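Local coordinates for protein putative TIM-barrel metal-dependent hydrolase (Mycobacterium avium subsp. paratuberculosis S397, PDB 4DZI) that probably hydrolyses an as yet unassigned substrate as a TIM-barrel amidohydrolase, and binds two cadmium ions in a bimetal site, at residues C[22-26]-C[146-152]; C[33-37]-C[48-52]. All blocks are in the same frame, centred on the assembly; numbering follows the deposited sequence.

Interaction 1 (C[22-26]-C[146-152]); sequences SFTRH and FNLWLDE
Phe146 sets its CB and CD1 over one face of the Phe23 ring. The ring planes are only 25° apart, but the rings are well displaced from each other, with centroids 4.8 Å apart and little shared face. Phe146 CB makes a CH-pi contact with the Phe23 ring. This contact packs a loop that follows strand 9-15 against helix 136-153 of the amidohydrolase TIM-barrel fold. The Trp149 indole has Ser22 CB over one face, 3.9 Å from the centroid of its six-membered ring, a second CH-pi contact. At its edge stands the Arg25 guanidinium, almost perpendicular to it. Trp149 CD1 sits over the centre of one guanidinium face. Tyr16 meets the same indole edge-to-face. His26 packs its CB on Leu148 CD1.

The polar part lies near the C-terminal end of helix 136-153. With CG trans to the backbone N (chi1 175°), the extended Glu152 chain brings its carboxylate to the loop side. His26 NE2 donates to Glu152 OE1 at 2.7 Å, almost straight and in the imidazole plane. Arg25 forms a salt bridge with the same oxygen and also pairs with Asp21 and Asp153. Glu152 OE1 is thus gripped by two donors. Arg25 NH1, 3.0 Å from Glu152 OE1, and His26 NE2 reach this oxygen from opposite faces of the carboxylate plane.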
loop_
_atom_site.group_PDB
_atom_site.type_symbol
_atom_site.label_atom_id
_atom_site.label_comp_id
_atom_site.label_asym_id
_atom_site.label_seq_id
_atom_site.Cartn_x
_atom_site.Cartn_y
_atom_site.Cartn_z
ATOM N N SER C 22 -0.959 30.451 14.356
ATOM C CA SER C 22 -0.353 30.319 13.041
ATOM C C SER C 22 -1.367 30.295 11.885
ATOM O O SER C 22 -1.113 30.818 10.818
ATOM C CB SER C 22 0.587 29.099 12.968
ATOM O OG SER C 22 -0.139 27.879 13.115
ATOM N N PHE C 23 -2.515 29.660 12.092
ATOM C CA PHE C 23 -3.563 29.605 11.078
ATOM C C PHE C 23 -4.670 30.657 11.251
ATOM O O PHE C 23 -5.636 30.690 10.471
ATOM C CB PHE C 23 -4.153 28.179 11.000
ATOM C CG PHE C 23 -3.314 27.230 10.197
ATOM C CD1 PHE C 23 -2.249 26.543 10.785
ATOM C CD2 PHE C 23 -3.594 27.015 8.869
ATOM C CE1 PHE C 23 -1.451 25.686 10.034
ATOM C CE2 PHE C 23 -2.800 26.144 8.111
ATOM C CZ PHE C 23 -1.743 25.480 8.700
ATOM N N THR C 24 -4.531 31.540 12.243
ATOM C CA THR C 24 -5.583 32.522 12.510
ATOM C C THR C 24 -5.117 33.989 12.451
ATOM O O THR C 24 -5.913 34.870 12.165
ATOM C CB THR C 24 -6.246 32.261 13.886
ATOM O OG1 THR C 24 -5.279 32.411 14.942
ATOM C CG2 THR C 24 -6.842 30.814 13.955
ATOM N N ARG C 25 -3.842 34.227 12.753
ATOM C CA ARG C 25 -3.291 35.585 12.858
ATOM C C ARG C 25 -3.629 36.419 11.642
ATOM O O ARG C 25 -3.991 37.602 11.769
ATOM C CB ARG C 25 -1.768 35.544 13.062
ATOM C CG ARG C 25 -1.162 36.935 13.279
ATOM C CD ARG C 25 0.361 36.884 13.404
ATOM N NE ARG C 25 0.785 35.970 14.459
ATOM C CZ ARG C 25 2.057 35.676 14.728
ATOM N NH1 ARG C 25 3.049 36.257 14.028
ATOM N NH2 ARG C 25 2.339 34.824 15.696
ATOM N N HIS C 26 -3.513 35.821 10.457
ATOM C CA HIS C 26 -3.810 36.535 9.214
ATOM C C HIS C 26 -4.937 35.923 8.410
ATOM O O HIS C 26 -4.994 36.071 7.191
ATOM C CB HIS C 26 -2.552 36.661 8.357
ATOM C CG HIS C 26 -1.420 37.353 9.067
ATOM N ND1 HIS C 26 -1.438 38.693 9.344
ATOM C CD2 HIS C 26 -0.240 36.858 9.599
ATOM C CE1 HIS C 26 -0.313 39.028 10.008
ATOM N NE2 HIS C 26 0.425 37.908 10.168
ATOM N N PHE C 146 -1.603 30.887 6.849
ATOM C CA PHE C 146 -0.446 30.211 7.353
ATOM C C PHE C 146 0.859 30.722 6.718
ATOM O O PHE C 146 1.865 30.927 7.414
ATOM C CB PHE C 146 -0.575 28.687 7.092
ATOM C CG PHE C 146 0.685 27.915 7.442
ATOM C CD1 PHE C 146 0.947 27.581 8.756
ATOM C CD2 PHE C 146 1.614 27.570 6.463
ATOM C CE1 PHE C 146 2.096 26.869 9.092
ATOM C CE2 PHE C 146 2.795 26.900 6.798
ATOM C CZ PHE C 146 3.019 26.552 8.128
ATOM N N ASN C 147 0.847 30.879 5.400
ATOM C CA ASN C 147 2.028 31.310 4.674
ATOM C C ASN C 147 2.400 32.741 5.088
ATOM O O ASN C 147 3.576 33.050 5.194
ATOM C CB ASN C 147 1.756 31.240 3.179
ATOM C CG ASN C 147 1.732 29.818 2.656
ATOM O OD1 ASN C 147 2.167 28.890 3.330
ATOM N ND2 ASN C 147 1.259 29.656 1.422
ATOM N N LEU C 148 1.398 33.592 5.325
ATOM C CA LEU C 148 1.664 34.952 5.828
ATOM C C LEU C 148 2.318 34.870 7.208
ATOM O O LEU C 148 3.298 35.559 7.482
ATOM C CB LEU C 148 0.361 35.767 5.897
ATOM C CG LEU C 148 -0.267 36.217 4.559
ATOM C CD1 LEU C 148 -1.671 36.785 4.726
ATOM C CD2 LEU C 148 0.645 37.248 3.915
ATOM N N TRP C 149 1.759 34.034 8.097
ATOM C CA TRP C 149 2.345 33.835 9.393
ATOM C C TRP C 149 3.786 33.351 9.282
ATOM O O TRP C 149 4.686 33.779 10.012
ATOM C CB TRP C 149 1.502 32.839 10.240
ATOM C CG TRP C 149 2.372 32.379 11.374
ATOM C CD1 TRP C 149 2.669 33.083 12.534
ATOM C CD2 TRP C 149 3.248 31.194 11.399
ATOM N NE1 TRP C 149 3.588 32.423 13.276
ATOM C CE2 TRP C 149 3.961 31.244 12.648
ATOM C CE3 TRP C 149 3.451 30.093 10.535
ATOM C CZ2 TRP C 149 4.883 30.273 13.019
ATOM C CZ3 TRP C 149 4.374 29.101 10.930
ATOM C CH2 TRP C 149 5.085 29.200 12.148
ATOM N N LEU C 150 4.013 32.419 8.349
ATOM C CA LEU C 150 5.335 31.780 8.234
ATOM C C LEU C 150 6.387 32.794 7.785
ATOM O O LEU C 150 7.504 32.826 8.308
ATOM C CB LEU C 150 5.267 30.635 7.226
ATOM C CG LEU C 150 6.563 29.872 6.974
ATOM C CD1 LEU C 150 7.076 29.116 8.195
ATOM C CD2 LEU C 150 6.282 28.892 5.814
ATOM N N ASP C 151 6.002 33.624 6.836
ATOM C CA ASP C 151 6.947 34.611 6.296
ATOM C C ASP C 151 7.226 35.669 7.366
ATOM O O ASP C 151 8.305 36.256 7.421
ATOM C CB ASP C 151 6.356 35.262 5.053
ATOM C CG ASP C 151 7.429 36.000 4.193
ATOM O OD1 ASP C 151 8.617 35.608 4.215
ATOM O OD2 ASP C 151 7.044 36.939 3.472
ATOM N N GLU C 152 6.228 35.932 8.197
ATOM C CA GLU C 152 6.432 36.846 9.336
ATOM C C GLU C 152 7.364 36.331 10.436
ATOM O O GLU C 152 8.332 37.030 10.823
ATOM C CB GLU C 152 5.073 37.233 9.905
ATOM C CG GLU C 152 5.112 38.086 11.168
ATOM C CD GLU C 152 3.734 38.643 11.467
ATOM O OE1 GLU C 152 2.791 37.844 11.544
ATOM O OE2 GLU C 152 3.569 39.871 11.592
#

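Interaction 2 (C[33-37]-C[48-52]); sequences RRGVQ and VIGDR
Backbone bonds join Gln37 and Val48 in both directions. They form the antiparallel hydrogen-bonded pair of a beta hairpin made by strands 36-40 and 45-49. Gln37 N donates to Val48 O at 2.7 Å, and Val48 N to Gln37 O at 2.6 Å. Past the neighbouring non-hydrogen-bonded pair, Val36 and Ile49, Gly50 N donates to Gly35 O at 3.0 Å. The same Gly35 oxygen takes a CA-H...O contact from Ile49. A type I' turn from Ile49 to Arg52 then leads the chain on to strand 52-53. Gly50 and Asp51 both have positive phi in it.

The apolar contact is slight. Val36 and Ile49 lie side by side and point the same way, with Val36 CG2 4.2 Å from Ile49 CG1. Both branches of Ile49, CG1 and CG2, lie near Val36 CG2. Both side chains also pack on helix 128-131, through Val128 and Ala131.

Side-chain polar bonds gather round Gln37, on the other face of the hairpin. Gln37 OE1 accepts from Arg33 NH1 at 2.9 Å. Gln37 OE1 lies in the guanidinium plane, while Arg33 NH1 stands above the plane of the amide carbonyl. Arg34 instead pairs with Asp135 and Glu137. One water links the two segments: it accepts from Asp51 N and from Gln37 NE2, each at 2.9 Å.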
loop_
_atom_site.group_PDB
_atom_site.type_symbol
_atom_site.label_atom_id
_atom_site.label_comp_id
_atom_site.label_asym_id
_atom_site.label_seq_id
_atom_site.Cartn_x
_atom_site.Cartn_y
_atom_site.Cartn_z
ATOM N N ARG C 33 -14.619 30.520 11.634
ATOM C CA ARG C 33 -15.134 29.257 12.159
ATOM C C ARG C 33 -14.849 28.131 11.181
ATOM O O ARG C 33 -14.612 26.984 11.584
ATOM C CB ARG C 33 -16.647 29.344 12.414
ATOM C CG ARG C 33 -17.054 30.549 13.267
ATOM C CD ARG C 33 -16.259 30.669 14.563
ATOM N NE ARG C 33 -16.765 31.872 15.257
ATOM C CZ ARG C 33 -16.372 32.312 16.451
ATOM N NH1 ARG C 33 -15.455 31.667 17.176
ATOM N NH2 ARG C 33 -16.928 33.417 16.931
ATOM N N ARG C 34 -14.882 28.444 9.892
ATOM C CA ARG C 34 -14.621 27.435 8.885
ATOM C C ARG C 34 -13.199 26.868 8.918
ATOM O O ARG C 34 -12.973 25.717 8.524
ATOM C CB ARG C 34 -14.965 27.918 7.488
ATOM C CG ARG C 34 -16.473 27.937 7.251
ATOM C CD ARG C 34 -16.833 28.812 6.061
ATOM N NE ARG C 34 -16.414 28.217 4.808
ATOM C CZ ARG C 34 -16.716 28.722 3.612
ATOM N NH1 ARG C 34 -17.452 29.828 3.517
ATOM N NH2 ARG C 34 -16.287 28.135 2.513
ATOM N N GLY C 35 -12.256 27.701 9.358
ATOM C CA GLY C 35 -10.839 27.327 9.433
ATOM C C GLY C 35 -10.478 26.740 10.782
ATOM O O GLY C 35 -11.277 26.068 11.419
ATOM N N VAL C 36 -9.283 27.064 11.249
ATOM C CA VAL C 36 -8.793 26.629 12.512
ATOM C C VAL C 36 -9.211 27.564 13.649
ATOM O O VAL C 36 -9.053 28.791 13.535
ATOM C CB VAL C 36 -7.245 26.591 12.487
ATOM C CG1 VAL C 36 -6.712 26.186 13.854
ATOM C CG2 VAL C 36 -6.754 25.673 11.379
ATOM N N GLN C 37 -9.739 26.982 14.731
ATOM C CA GLN C 37 -9.944 27.691 16.011
ATOM C C GLN C 37 -9.288 26.909 17.107
ATOM O O GLN C 37 -9.279 25.671 17.085
ATOM C CB GLN C 37 -11.421 27.770 16.408
ATOM C CG GLN C 37 -12.367 28.363 15.407
ATOM C CD GLN C 37 -13.785 28.360 15.991
ATOM O OE1 GLN C 37 -14.103 29.172 16.870
ATOM N NE2 GLN C 37 -14.613 27.434 15.538
ATOM N N VAL C 48 -9.872 23.128 16.686
ATOM C CA VAL C 48 -11.195 22.820 16.171
ATOM C C VAL C 48 -11.206 23.403 14.774
ATOM O O VAL C 48 -11.133 24.637 14.580
ATOM C CB VAL C 48 -12.287 23.419 17.082
ATOM C CG1 VAL C 48 -13.676 23.129 16.512
ATOM C CG2 VAL C 48 -12.163 22.855 18.491
ATOM N N ILE C 49 -11.277 22.508 13.797
ATOM C CA ILE C 49 -11.065 22.849 12.379
ATOM C C ILE C 49 -12.332 22.552 11.606
ATOM O O ILE C 49 -12.802 21.408 11.604
ATOM C CB ILE C 49 -9.875 22.054 11.794
ATOM C CG1 ILE C 49 -8.659 22.195 12.729
ATOM C CG2 ILE C 49 -9.581 22.550 10.358
ATOM C CD1 ILE C 49 -7.404 21.435 12.275
ATOM N N GLY C 50 -12.898 23.589 10.985
ATOM C CA GLY C 50 -14.228 23.488 10.362
ATOM C C GLY C 50 -15.269 22.897 11.325
ATOM O O GLY C 50 -16.049 22.021 10.940
ATOM N N ASP C 51 -15.238 23.348 12.573
ATOM C CA ASP C 51 -16.209 22.945 13.601
ATOM C C ASP C 51 -16.030 21.523 14.112
ATOM O O ASP C 51 -16.889 21.010 14.822
ATOM C CB ASP C 51 -17.659 23.143 13.115
ATOM C CG ASP C 51 -18.195 24.545 13.394
ATOM O OD1 ASP C 51 -17.479 25.381 13.991
ATOM O OD2 ASP C 51 -19.363 24.802 13.031
ATOM N N ARG C 52 -14.903 20.894 13.803
ATOM C CA ARG C 52 -14.646 19.532 14.269
ATOM C C ARG C 52 -13.327 19.453 15.011
ATOM O O ARG C 52 -12.305 19.897 14.515
ATOM C CB ARG C 52 -14.657 18.578 13.077
ATOM C CG ARG C 52 -14.312 17.157 13.428
ATOM C CD ARG C 52 -14.325 16.313 12.157
ATOM N NE ARG C 52 -14.275 14.878 12.425
ATOM C CZ ARG C 52 -14.017 13.954 11.503
ATOM N NH1 ARG C 52 -13.768 14.308 10.248
ATOM N NH2 ARG C 52 -14.001 12.672 11.834
HETATM O O HOH W 1 -13.587 25.574 13.564
#

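How the interactions relate
From the N terminus, the chain leaves strand 9-15, which carries the metal ligands Asp13 and His15, and enters the loop with 22-26. It then runs through 33-37 into strand 36-40, turns, and returns along strand 45-49 to 48-52. Interaction 2 closes this short hairpin. Helix 136-153 comes much later, and its residues 146-152 close the long loop of interaction 1, within which interaction 2 lies whole. The two do not cross. Their centres are about 16 Å apart, yet they touch: Phe23 CB meets Val36 CG2 at 3.6 Å. The loop at 22-26 thus packs between the hairpin and the helix.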